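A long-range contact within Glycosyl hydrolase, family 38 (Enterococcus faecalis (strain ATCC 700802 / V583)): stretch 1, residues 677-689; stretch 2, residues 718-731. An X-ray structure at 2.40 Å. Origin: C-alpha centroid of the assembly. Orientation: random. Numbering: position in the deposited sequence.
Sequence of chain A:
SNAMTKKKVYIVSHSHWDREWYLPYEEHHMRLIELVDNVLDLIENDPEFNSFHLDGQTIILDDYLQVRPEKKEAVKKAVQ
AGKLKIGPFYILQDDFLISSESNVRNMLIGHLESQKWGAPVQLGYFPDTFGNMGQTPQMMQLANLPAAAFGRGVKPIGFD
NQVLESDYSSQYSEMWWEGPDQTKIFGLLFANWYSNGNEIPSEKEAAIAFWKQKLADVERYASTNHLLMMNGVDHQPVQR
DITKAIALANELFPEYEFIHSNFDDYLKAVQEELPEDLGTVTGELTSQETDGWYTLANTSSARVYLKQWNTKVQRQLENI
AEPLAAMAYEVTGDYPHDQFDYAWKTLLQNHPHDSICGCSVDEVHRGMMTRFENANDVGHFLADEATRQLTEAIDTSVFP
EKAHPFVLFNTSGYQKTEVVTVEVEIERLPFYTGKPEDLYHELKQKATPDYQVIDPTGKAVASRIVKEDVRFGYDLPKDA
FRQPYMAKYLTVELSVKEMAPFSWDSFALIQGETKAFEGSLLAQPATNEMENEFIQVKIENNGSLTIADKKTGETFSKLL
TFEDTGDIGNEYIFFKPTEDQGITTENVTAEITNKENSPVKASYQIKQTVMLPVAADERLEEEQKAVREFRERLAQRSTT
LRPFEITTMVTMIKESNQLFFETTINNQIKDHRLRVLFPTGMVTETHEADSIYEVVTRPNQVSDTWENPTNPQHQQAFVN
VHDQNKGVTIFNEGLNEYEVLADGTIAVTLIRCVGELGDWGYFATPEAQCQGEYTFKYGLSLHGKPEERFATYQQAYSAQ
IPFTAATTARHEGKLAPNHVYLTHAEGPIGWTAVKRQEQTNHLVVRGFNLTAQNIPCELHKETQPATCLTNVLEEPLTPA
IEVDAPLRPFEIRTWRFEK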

# COMPACT_ATOMS: atom_id res chain seq x y z
N LEU A 677 10.72 -15.86 -28.93
CA LEU A 677 11.04 -15.52 -30.31
C LEU A 677 9.99 -16.07 -31.26
O LEU A 677 9.45 -17.16 -31.05
CB LEU A 677 12.42 -16.07 -30.70
CG LEU A 677 13.65 -15.18 -30.47
CD1 LEU A 677 13.68 -14.59 -29.06
CD2 LEU A 677 14.93 -15.96 -30.75
N PHE A 678 9.69 -15.30 -32.30
CA PHE A 678 8.74 -15.70 -33.34
C PHE A 678 9.30 -15.34 -34.70
O PHE A 678 9.04 -14.25 -35.23
CB PHE A 678 7.37 -15.04 -33.13
CG PHE A 678 6.66 -15.50 -31.89
CD1 PHE A 678 5.95 -16.69 -31.88
CD2 PHE A 678 6.68 -14.73 -30.74
CE1 PHE A 678 5.29 -17.11 -30.75
CE2 PHE A 678 6.02 -15.14 -29.60
CZ PHE A 678 5.32 -16.33 -29.60
N PRO A 679 10.10 -16.22 -35.30
CA PRO A 679 10.62 -15.96 -36.65
C PRO A 679 9.49 -15.92 -37.67
O PRO A 679 8.81 -16.91 -37.91
CB PRO A 679 11.57 -17.14 -36.89
CG PRO A 679 11.92 -17.64 -35.53
CD PRO A 679 10.68 -17.44 -34.71
N THR A 680 9.31 -14.75 -38.28
CA THR A 680 8.27 -14.58 -39.29
C THR A 680 8.69 -15.10 -40.66
O THR A 680 7.82 -15.45 -41.47
CB THR A 680 7.88 -13.10 -39.41
OG1 THR A 680 9.00 -12.34 -39.86
CG2 THR A 680 7.41 -12.56 -38.07
N GLY A 681 9.99 -15.16 -40.93
CA GLY A 681 10.48 -15.66 -42.20
C GLY A 681 10.50 -14.65 -43.33
O GLY A 681 10.76 -15.03 -44.47
N MET A 682 10.22 -13.38 -43.05
CA MET A 682 10.21 -12.34 -44.07
C MET A 682 10.94 -11.11 -43.55
O MET A 682 10.69 -10.66 -42.43
CB MET A 682 8.78 -11.98 -44.48
CG MET A 682 7.77 -12.06 -43.35
SD MET A 682 6.07 -12.01 -43.94
CE MET A 682 5.18 -12.44 -42.45
N VAL A 683 11.84 -10.58 -44.37
CA VAL A 683 12.61 -9.38 -44.04
C VAL A 683 11.97 -8.21 -44.77
O VAL A 683 12.09 -8.08 -45.99
CB VAL A 683 14.09 -9.54 -44.42
CG1 VAL A 683 14.84 -8.25 -44.15
CG2 VAL A 683 14.71 -10.70 -43.66
N THR A 684 11.28 -7.35 -44.02
CA THR A 684 10.56 -6.22 -44.58
C THR A 684 11.24 -4.91 -44.18
O THR A 684 12.13 -4.88 -43.32
CB THR A 684 9.10 -6.21 -44.11
OG1 THR A 684 9.06 -6.06 -42.69
CG2 THR A 684 8.41 -7.52 -44.49
N GLU A 685 10.81 -3.83 -44.82
CA GLU A 685 11.33 -2.51 -44.49
C GLU A 685 10.71 -1.97 -43.20
O GLU A 685 11.38 -1.26 -42.45
CB GLU A 685 11.08 -1.54 -45.64
N THR A 686 9.45 -2.30 -42.94
CA THR A 686 8.73 -1.75 -41.80
C THR A 686 7.97 -2.85 -41.08
O THR A 686 7.75 -3.94 -41.61
CB THR A 686 7.75 -0.64 -42.22
OG1 THR A 686 6.88 -1.14 -43.24
CG2 THR A 686 8.50 0.58 -42.74
N HIS A 687 7.56 -2.54 -39.85
CA HIS A 687 6.66 -3.37 -39.07
C HIS A 687 5.64 -2.47 -38.40
O HIS A 687 5.77 -1.24 -38.40
CB HIS A 687 7.42 -4.22 -38.04
CG HIS A 687 8.03 -3.42 -36.93
ND1 HIS A 687 9.30 -2.89 -37.01
CD2 HIS A 687 7.54 -3.06 -35.72
CE1 HIS A 687 9.57 -2.24 -35.89
NE2 HIS A 687 8.52 -2.33 -35.09
N GLU A 688 4.61 -3.08 -37.82
CA GLU A 688 3.53 -2.35 -37.17
C GLU A 688 3.39 -2.79 -35.72
O GLU A 688 3.69 -3.94 -35.37
CB GLU A 688 2.20 -2.53 -37.91
CG GLU A 688 2.19 -1.93 -39.31
CD GLU A 688 0.84 -2.05 -39.98
OE1 GLU A 688 -0.08 -2.62 -39.36
OE2 GLU A 688 0.70 -1.57 -41.12
N ALA A 689 2.93 -1.87 -34.88
CA ALA A 689 2.76 -2.14 -33.46
C ALA A 689 1.60 -1.32 -32.93
O ALA A 689 1.33 -0.21 -33.41
CB ALA A 689 4.03 -1.82 -32.67
N PHE A 718 -0.28 -5.54 -29.37
CA PHE A 718 0.21 -6.46 -30.38
C PHE A 718 1.36 -5.83 -31.16
O PHE A 718 1.66 -4.64 -31.03
CB PHE A 718 -0.91 -6.88 -31.34
CG PHE A 718 -1.59 -5.72 -32.01
CD1 PHE A 718 -1.06 -5.16 -33.16
CD2 PHE A 718 -2.77 -5.20 -31.51
CE1 PHE A 718 -1.68 -4.09 -33.79
CE2 PHE A 718 -3.40 -4.14 -32.13
CZ PHE A 718 -2.85 -3.58 -33.27
N VAL A 719 2.00 -6.67 -31.98
CA VAL A 719 3.01 -6.25 -32.95
C VAL A 719 2.87 -7.17 -34.16
O VAL A 719 2.60 -8.36 -34.02
CB VAL A 719 4.43 -6.31 -32.36
CG1 VAL A 719 4.73 -7.69 -31.79
CG2 VAL A 719 5.46 -5.93 -33.41
N ASN A 720 3.03 -6.60 -35.36
CA ASN A 720 2.75 -7.32 -36.60
C ASN A 720 3.89 -7.15 -37.59
O ASN A 720 4.53 -6.10 -37.66
CB ASN A 720 1.44 -6.83 -37.23
CG ASN A 720 1.17 -7.45 -38.58
OD1 ASN A 720 1.56 -6.91 -39.61
ND2 ASN A 720 0.50 -8.60 -38.58
N VAL A 721 4.14 -8.21 -38.36
CA VAL A 721 5.08 -8.21 -39.47
C VAL A 721 4.40 -8.89 -40.65
O VAL A 721 3.91 -10.01 -40.52
CB VAL A 721 6.40 -8.93 -39.11
CG1 VAL A 721 7.20 -9.23 -40.37
CG2 VAL A 721 7.22 -8.10 -38.13
N HIS A 722 4.37 -8.21 -41.79
CA HIS A 722 3.66 -8.74 -42.94
C HIS A 722 4.25 -8.19 -44.23
O HIS A 722 4.87 -7.12 -44.25
CB HIS A 722 2.16 -8.41 -42.88
CG HIS A 722 1.85 -6.96 -43.12
ND1 HIS A 722 1.83 -6.02 -42.11
CD2 HIS A 722 1.55 -6.29 -44.26
CE1 HIS A 722 1.53 -4.84 -42.62
NE2 HIS A 722 1.35 -4.98 -43.92
N ASP A 723 4.06 -8.95 -45.31
CA ASP A 723 4.35 -8.46 -46.65
C ASP A 723 3.07 -8.44 -47.47
O ASP A 723 1.97 -8.32 -46.90
CB ASP A 723 5.42 -9.32 -47.34
CG ASP A 723 5.10 -10.81 -47.31
OD1 ASP A 723 3.92 -11.17 -47.11
OD2 ASP A 723 6.03 -11.62 -47.51
N GLN A 724 3.18 -8.56 -48.79
CA GLN A 724 2.01 -8.48 -49.66
C GLN A 724 1.19 -9.76 -49.69
O GLN A 724 0.13 -9.77 -50.32
CB GLN A 724 2.44 -8.11 -51.08
N ASN A 725 1.63 -10.83 -49.03
CA ASN A 725 0.94 -12.11 -49.15
C ASN A 725 0.61 -12.73 -47.79
O ASN A 725 -0.41 -13.41 -47.66
CB ASN A 725 1.78 -13.09 -49.97
CG ASN A 725 1.86 -12.70 -51.44
OD1 ASN A 725 0.94 -12.97 -52.21
ND2 ASN A 725 2.96 -12.07 -51.83
N LYS A 726 1.47 -12.53 -46.79
CA LYS A 726 1.32 -13.19 -45.51
C LYS A 726 1.70 -12.24 -44.38
O LYS A 726 2.30 -11.18 -44.61
CB LYS A 726 2.16 -14.47 -45.44
CG LYS A 726 3.50 -14.35 -46.16
CD LYS A 726 4.41 -15.52 -45.85
CE LYS A 726 5.57 -15.58 -46.83
NZ LYS A 726 6.29 -14.28 -46.92
N GLY A 727 1.36 -12.63 -43.16
CA GLY A 727 1.66 -11.81 -42.01
C GLY A 727 1.48 -12.57 -40.72
O GLY A 727 0.73 -13.55 -40.65
N VAL A 728 2.19 -12.11 -39.69
CA VAL A 728 2.14 -12.70 -38.35
C VAL A 728 1.85 -11.59 -37.35
O VAL A 728 2.50 -10.54 -37.37
CB VAL A 728 3.45 -13.42 -37.99
CG1 VAL A 728 3.37 -14.00 -36.59
CG2 VAL A 728 3.76 -14.50 -39.01
N THR A 729 0.88 -11.82 -36.47
CA THR A 729 0.55 -10.90 -35.39
C THR A 729 0.78 -11.60 -34.06
O THR A 729 0.34 -12.73 -33.86
CB THR A 729 -0.90 -10.42 -35.48
OG1 THR A 729 -1.11 -9.72 -36.71
CG2 THR A 729 -1.23 -9.50 -34.32
N ILE A 730 1.48 -10.92 -33.15
CA ILE A 730 1.77 -11.42 -31.82
C ILE A 730 1.15 -10.47 -30.81
O ILE A 730 1.55 -9.30 -30.73
CB ILE A 730 3.29 -11.56 -31.57
CG1 ILE A 730 3.93 -12.44 -32.64
CG2 ILE A 730 3.55 -12.11 -30.18
CD1 ILE A 730 3.42 -13.86 -32.65
N PHE A 731 0.17 -10.95 -30.05
CA PHE A 731 -0.47 -10.15 -29.03
C PHE A 731 -0.05 -10.62 -27.64
O PHE A 731 0.47 -11.72 -27.47
CB PHE A 731 -2.00 -10.18 -29.17
CG PHE A 731 -2.60 -11.56 -29.19
CD1 PHE A 731 -2.75 -12.24 -30.39
CD2 PHE A 731 -3.03 -12.16 -28.02
CE1 PHE A 731 -3.31 -13.51 -30.41
CE2 PHE A 731 -3.59 -13.43 -28.04
CZ PHE A 731 -3.73 -14.10 -29.24

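The most unusual feature of this contact is the way Met682, in the loop of the first stretch, lays its side chain across the end of the hairpin formed by the second. Its CE atom lies 3.4 Å from Val721 O and 3.6 Å from Gly727 CA, while its SD atom sits 3.6 Å from Asp723 OD2 and 3.8 Å from Lys726 NZ. A long, unbranched, flexible side chain suits this place: with chi2 and chi3 both near t, it reaches over both hairpin strands, and CG also packs against Val721 CG1 at 4.1 Å.

The hairpin turn beneath it is held by Asp723. Its OD1 accepts hydrogen bonds from Asn725 N (3.0 Å) and Lys726 N (2.8 Å), and its OD2 forms a salt bridge with Lys726 NZ at 2.7 Å. A short carboxylate can thus serve the backbone and a lysine at once. Gly727 has room for no side chain, since a CB there would clash with His722 CB.

By contrast, the regular pairing between the stretches is brief. Strands 686-689 and 718-722 run antiparallel, at 153°, and Glu688 and Asn720 exchange two nearly linear hydrogen bonds: Glu688 N to Asn720 O at 3.0 Å, and Asn720 N to Glu688 O at 2.7 Å. Next along, Ala689 and Val719 form a non-hydrogen-bonded pair, their CA atoms close together and their side chains on the same face. The small methyl of Ala689 meets the branched valine loosely, CB to CG2 at 4.4 Å.

On the face carrying Glu688 and Asn720, polar groups are organised chiefly within the second stretch. Asn720 can both accept and donate: its OD1 receives a hydrogen bond from His722 ND1 (2.7 Å), and its ND2 gives one to Thr729 OG1 (2.7 Å). The edge of the His722 ring faces Glu688, with CE1 3.7 Å from OE2, a contact rather than a hydrogen bond.

Farther from this pairing, side chains of the first stretch reach across to both side chains and backbone of the second. Ile730 places CD1 over one face of the Phe678 ring, 3.8 Å from its centroid and 15° off the normal, a CH-pi contact well suited to a flat aromatic surface and a slender aliphatic tip. Thr680 approaches with both branches, OG1 3.6 Å from Val721 CG1 and CG2 4.1 Å from Val728 CB. Thr684 OG1 donates a hydrogen bond to Thr686 O at 2.7 Å within its own stretch, and Thr684 CG2 lies 3.6 Å from His722 O.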